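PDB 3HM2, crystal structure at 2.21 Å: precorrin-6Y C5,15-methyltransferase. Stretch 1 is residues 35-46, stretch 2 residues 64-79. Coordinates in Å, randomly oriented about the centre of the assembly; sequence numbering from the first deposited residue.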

# COMPACT_ATOMS: atom_id res chain seq x y z
N GLY A 35 -2.91 23.39 10.09
CA GLY A 35 -4.02 23.11 10.99
C GLY A 35 -3.60 23.14 12.45
O GLY A 35 -3.94 22.25 13.22
N SER A 36 -2.86 24.18 12.82
CA SER A 36 -2.29 24.27 14.16
C SER A 36 -3.39 24.25 15.23
O SER A 36 -4.21 25.16 15.31
CB SER A 36 -1.45 25.54 14.30
OG SER A 36 -2.27 26.70 14.26
N GLY A 37 -3.38 23.20 16.05
CA GLY A 37 -4.38 23.04 17.08
C GLY A 37 -4.88 21.61 17.20
O GLY A 37 -5.11 21.11 18.30
N SER A 38 -5.03 20.96 16.05
CA SER A 38 -5.51 19.58 16.02
C SER A 38 -4.76 18.71 17.04
O SER A 38 -5.38 18.06 17.88
CB SER A 38 -5.36 18.99 14.62
OG SER A 38 -6.34 19.51 13.74
N ILE A 39 -3.44 18.71 16.94
CA ILE A 39 -2.61 17.87 17.80
C ILE A 39 -2.52 18.43 19.21
O ILE A 39 -2.33 17.69 20.17
CB ILE A 39 -1.19 17.71 17.22
CG1 ILE A 39 -1.25 17.32 15.74
CG2 ILE A 39 -0.41 16.67 18.02
CD1 ILE A 39 -0.80 15.90 15.47
N ALA A 40 -2.66 19.75 19.33
CA ALA A 40 -2.41 20.43 20.59
C ALA A 40 -3.51 20.14 21.60
O ALA A 40 -3.23 19.76 22.74
CB ALA A 40 -2.28 21.93 20.36
N ILE A 41 -4.76 20.31 21.18
CA ILE A 41 -5.89 20.20 22.09
C ILE A 41 -6.15 18.75 22.47
O ILE A 41 -6.73 18.47 23.52
CB ILE A 41 -7.17 20.80 21.47
CG1 ILE A 41 -7.08 22.32 21.42
CG2 ILE A 41 -8.40 20.36 22.25
CD1 ILE A 41 -7.00 22.89 20.02
N GLU A 42 -5.73 17.83 21.61
CA GLU A 42 -5.75 16.41 21.93
C GLU A 42 -4.57 16.03 22.82
O GLU A 42 -4.73 15.36 23.84
CB GLU A 42 -5.73 15.57 20.66
CG GLU A 42 -5.73 14.07 20.90
CD GLU A 42 -6.76 13.64 21.92
OE1 GLU A 42 -7.93 14.07 21.81
OE2 GLU A 42 -6.41 12.87 22.84
N TRP A 43 -3.37 16.46 22.43
CA TRP A 43 -2.21 16.36 23.28
C TRP A 43 -2.61 16.81 24.68
O TRP A 43 -2.32 16.14 25.66
CB TRP A 43 -1.09 17.24 22.69
CG TRP A 43 0.08 17.62 23.61
CD1 TRP A 43 0.06 18.52 24.65
CD2 TRP A 43 1.44 17.14 23.53
NE1 TRP A 43 1.31 18.61 25.24
CE2 TRP A 43 2.17 17.77 24.57
CE3 TRP A 43 2.11 16.23 22.70
CZ2 TRP A 43 3.53 17.52 24.79
CZ3 TRP A 43 3.46 15.99 22.92
CH2 TRP A 43 4.15 16.63 23.96
N LEU A 44 -3.31 17.94 24.77
CA LEU A 44 -3.69 18.48 26.07
C LEU A 44 -4.80 17.66 26.67
O LEU A 44 -4.81 17.39 27.88
CB LEU A 44 -4.17 19.92 25.95
CG LEU A 44 -3.22 21.10 25.76
CD1 LEU A 44 -3.98 22.34 26.11
CD2 LEU A 44 -1.91 21.02 26.59
N ARG A 45 -5.75 17.27 25.82
CA ARG A 45 -6.93 16.56 26.27
C ARG A 45 -6.72 15.06 26.25
O ARG A 45 -7.65 14.31 25.99
CB ARG A 45 -8.14 16.92 25.41
CG ARG A 45 -9.38 17.27 26.24
CD ARG A 45 -10.58 16.39 25.91
NE ARG A 45 -10.74 16.16 24.47
CZ ARG A 45 -10.64 14.96 23.88
NH1 ARG A 45 -10.36 13.87 24.59
NH2 ARG A 45 -10.82 14.86 22.57
N SER A 46 -5.49 14.63 26.52
CA SER A 46 -5.18 13.21 26.59
C SER A 46 -4.24 12.91 27.76
O SER A 46 -4.03 11.75 28.12
CB SER A 46 -4.56 12.72 25.28
OG SER A 46 -3.18 13.01 25.23
N ARG A 64 -10.41 30.53 16.82
CA ARG A 64 -11.16 29.26 16.80
C ARG A 64 -10.45 28.07 17.48
O ARG A 64 -11.09 27.13 17.94
CB ARG A 64 -11.56 28.90 15.37
CG ARG A 64 -12.24 27.55 15.23
CD ARG A 64 -13.76 27.65 15.34
NE ARG A 64 -14.38 26.34 15.21
CZ ARG A 64 -15.67 26.14 14.98
NH1 ARG A 64 -16.49 27.17 14.84
NH2 ARG A 64 -16.15 24.90 14.88
N ILE A 65 -9.12 28.12 17.53
CA ILE A 65 -8.34 27.10 18.23
C ILE A 65 -8.59 27.23 19.72
O ILE A 65 -8.93 26.26 20.40
CB ILE A 65 -6.83 27.31 18.01
CG1 ILE A 65 -6.49 27.41 16.52
CG2 ILE A 65 -6.06 26.18 18.63
CD1 ILE A 65 -5.06 27.82 16.28
N LEU A 66 -8.42 28.44 20.24
CA LEU A 66 -8.62 28.71 21.66
C LEU A 66 -10.07 28.50 22.06
O LEU A 66 -10.36 28.03 23.16
CB LEU A 66 -8.17 30.13 22.01
CG LEU A 66 -8.40 30.58 23.45
CD1 LEU A 66 -7.43 29.87 24.39
CD2 LEU A 66 -8.27 32.09 23.57
N SER A 67 -10.99 28.86 21.17
CA SER A 67 -12.41 28.57 21.36
C SER A 67 -12.63 27.10 21.68
O SER A 67 -13.41 26.76 22.57
CB SER A 67 -13.21 28.97 20.12
OG SER A 67 -14.27 29.85 20.46
N ASN A 68 -11.95 26.23 20.95
CA ASN A 68 -12.14 24.79 21.10
C ASN A 68 -11.38 24.23 22.30
O ASN A 68 -11.79 23.23 22.89
CB ASN A 68 -11.71 24.06 19.82
CG ASN A 68 -12.77 24.12 18.74
OD1 ASN A 68 -13.90 24.54 18.98
ND2 ASN A 68 -12.41 23.68 17.54
N ALA A 69 -10.27 24.88 22.65
CA ALA A 69 -9.53 24.53 23.85
C ALA A 69 -10.35 24.81 25.11
O ALA A 69 -10.38 24.01 26.04
CB ALA A 69 -8.21 25.28 23.90
N ILE A 70 -11.01 25.96 25.12
CA ILE A 70 -12.02 26.25 26.14
C ILE A 70 -13.08 25.16 26.18
O ILE A 70 -13.28 24.51 27.21
CB ILE A 70 -12.70 27.61 25.89
CG1 ILE A 70 -11.72 28.75 26.13
CG2 ILE A 70 -13.93 27.76 26.77
CD1 ILE A 70 -12.27 30.12 25.78
N ASN A 71 -13.77 24.96 25.06
CA ASN A 71 -14.89 24.03 25.00
C ASN A 71 -14.48 22.60 25.31
O ASN A 71 -15.31 21.70 25.34
CB ASN A 71 -15.57 24.10 23.63
CG ASN A 71 -16.04 25.50 23.28
OD1 ASN A 71 -15.85 26.44 24.05
ND2 ASN A 71 -16.65 25.64 22.11
N LEU A 72 -13.19 22.40 25.54
CA LEU A 72 -12.68 21.12 26.02
C LEU A 72 -12.01 21.25 27.38
O LEU A 72 -11.22 20.40 27.78
CB LEU A 72 -11.70 20.52 25.00
CG LEU A 72 -12.31 19.90 23.75
CD1 LEU A 72 -11.23 19.52 22.75
CD2 LEU A 72 -13.17 18.70 24.10
N GLY A 73 -12.34 22.33 28.09
CA GLY A 73 -11.76 22.59 29.39
C GLY A 73 -10.24 22.57 29.36
O GLY A 73 -9.60 22.42 30.40
N VAL A 74 -9.68 22.72 28.17
CA VAL A 74 -8.23 22.83 28.02
C VAL A 74 -7.82 24.25 27.65
O VAL A 74 -6.85 24.47 26.92
CB VAL A 74 -7.70 21.86 26.94
CG1 VAL A 74 -6.26 21.50 27.23
CG2 VAL A 74 -8.57 20.62 26.87
N SER A 75 -8.57 25.23 28.16
CA SER A 75 -8.26 26.65 27.92
C SER A 75 -7.02 27.18 28.68
O SER A 75 -6.36 28.14 28.25
CB SER A 75 -9.50 27.50 28.26
OG SER A 75 -10.29 26.90 29.29
N ASP A 76 -6.71 26.55 29.80
CA ASP A 76 -5.73 27.07 30.75
C ASP A 76 -4.36 26.41 30.67
O ASP A 76 -3.55 26.51 31.60
CB ASP A 76 -6.29 27.00 32.18
CG ASP A 76 -6.77 25.60 32.58
OD1 ASP A 76 -7.36 25.46 33.67
OD2 ASP A 76 -6.55 24.64 31.81
N ARG A 77 -4.08 25.73 29.56
CA ARG A 77 -2.80 25.07 29.37
C ARG A 77 -2.37 25.20 27.91
O ARG A 77 -1.44 24.54 27.46
CB ARG A 77 -2.89 23.59 29.78
CG ARG A 77 -3.96 23.32 30.83
CD ARG A 77 -3.76 21.98 31.49
NE ARG A 77 -3.11 21.01 30.61
CZ ARG A 77 -3.71 19.96 30.08
NH1 ARG A 77 -3.03 19.14 29.33
NH2 ARG A 77 -5.00 19.72 30.31
N ILE A 78 -3.05 26.05 27.17
CA ILE A 78 -2.67 26.30 25.80
C ILE A 78 -2.41 27.78 25.63
O ILE A 78 -3.17 28.61 26.13
CB ILE A 78 -3.78 25.84 24.82
CG1 ILE A 78 -3.21 25.62 23.42
CG2 ILE A 78 -4.87 26.87 24.77
CD1 ILE A 78 -4.05 24.80 22.53
N ALA A 79 -1.30 28.12 24.98
CA ALA A 79 -1.14 29.45 24.42
C ALA A 79 -1.29 29.35 22.91
O ALA A 79 -0.76 28.43 22.30
CB ALA A 79 0.20 30.03 24.77

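What holds the two helices side by side? The helices 38-44 and 64-70 run in nearly the same direction, at 18° to each other with axes 10.2 Å apart, and the space between them is filled mainly by apolar side chains. Ile 41 sits at the middle of this packing. Its CB points toward the second stretch, and its CG1-CD1 arm reaches three partners: CD1 lies 3.7 Å from Ile 65 CG2, while CG1 lies 4.0 Å from Ala 69 CB and 4.1 Å from Ile 78 CD1. The CA atoms of Ile 41 and Ala 69 are 5.9 Å apart. Ile 78, in the strand that follows, also meets the helix one residue earlier, its CD1 standing 4.0 Å from Ala 40 CB.

How does the packing continue through the turn after Ile 70? A type I turn from Ile 70 to Gly 73 redirects the chain, and the positive phi of Gly 73 suits glycine. Leu 72 and Val 74 both point toward stretch 1 from this region, where they join Ile 41 and Leu 44. Leu 44, which has the largest area covered by the other stretch, also packs on Ile 78, with Leu 44 CD1 3.7 Å from Ile 78 CB. The aliphatic part of Arg 45 adds to this packing, its CG 3.5 Å from Val 74 CG2. Some of these contacts are too tight in the model: Leu 44 CD1 to Val 74 CG1 is 2.7 Å and Ile 41 CG2 to Leu 72 CD1 is 3.0 Å, so they say little about the exact fit.

Where does the backbone itself take part? Gly 37 CA lies 3.9 Å from Ile 65 CG2. A CB on Gly 37 would fall 2.9 Å from that same Ile 65 CG2, and at these backbone angles it would also jam against the carbonyl of Ser 36; glycine avoids both. The side chain of Ile 65 also touches the backbone of Ser 36, its CD1 3.0 Å from Ser 36 O, and lies 3.6 Å from Ser 36 OG, a hydroxyl that finds its hydrogen bond elsewhere in the structure.

Which polar and charged interactions occur? Arg 77 provides the hydrogen bonding between the stretches. Its NH1 donates to Leu 44 O at 2.9 Å with an angle of 156°, and its NH2 makes a weak bond to the same Leu 44 O at 3.4 Å. The residue after that carbonyl, Arg 45, is the first to leave helical geometry. Leu 44 CG lies over one face of the Arg 77 guanidinium, so Leu 44 offers both an acceptor and an apolar surface. Arg 45 behaves differently: its NE is 3.5 Å from Leu 72 CD2 and is buried without a polar partner. Within the first stretch, its NH2 forms a salt bridge with Glu 42 OE1 at 3.1 Å, but the oxygen lies well out of the guanidinium plane, so the attraction is one of charge alone.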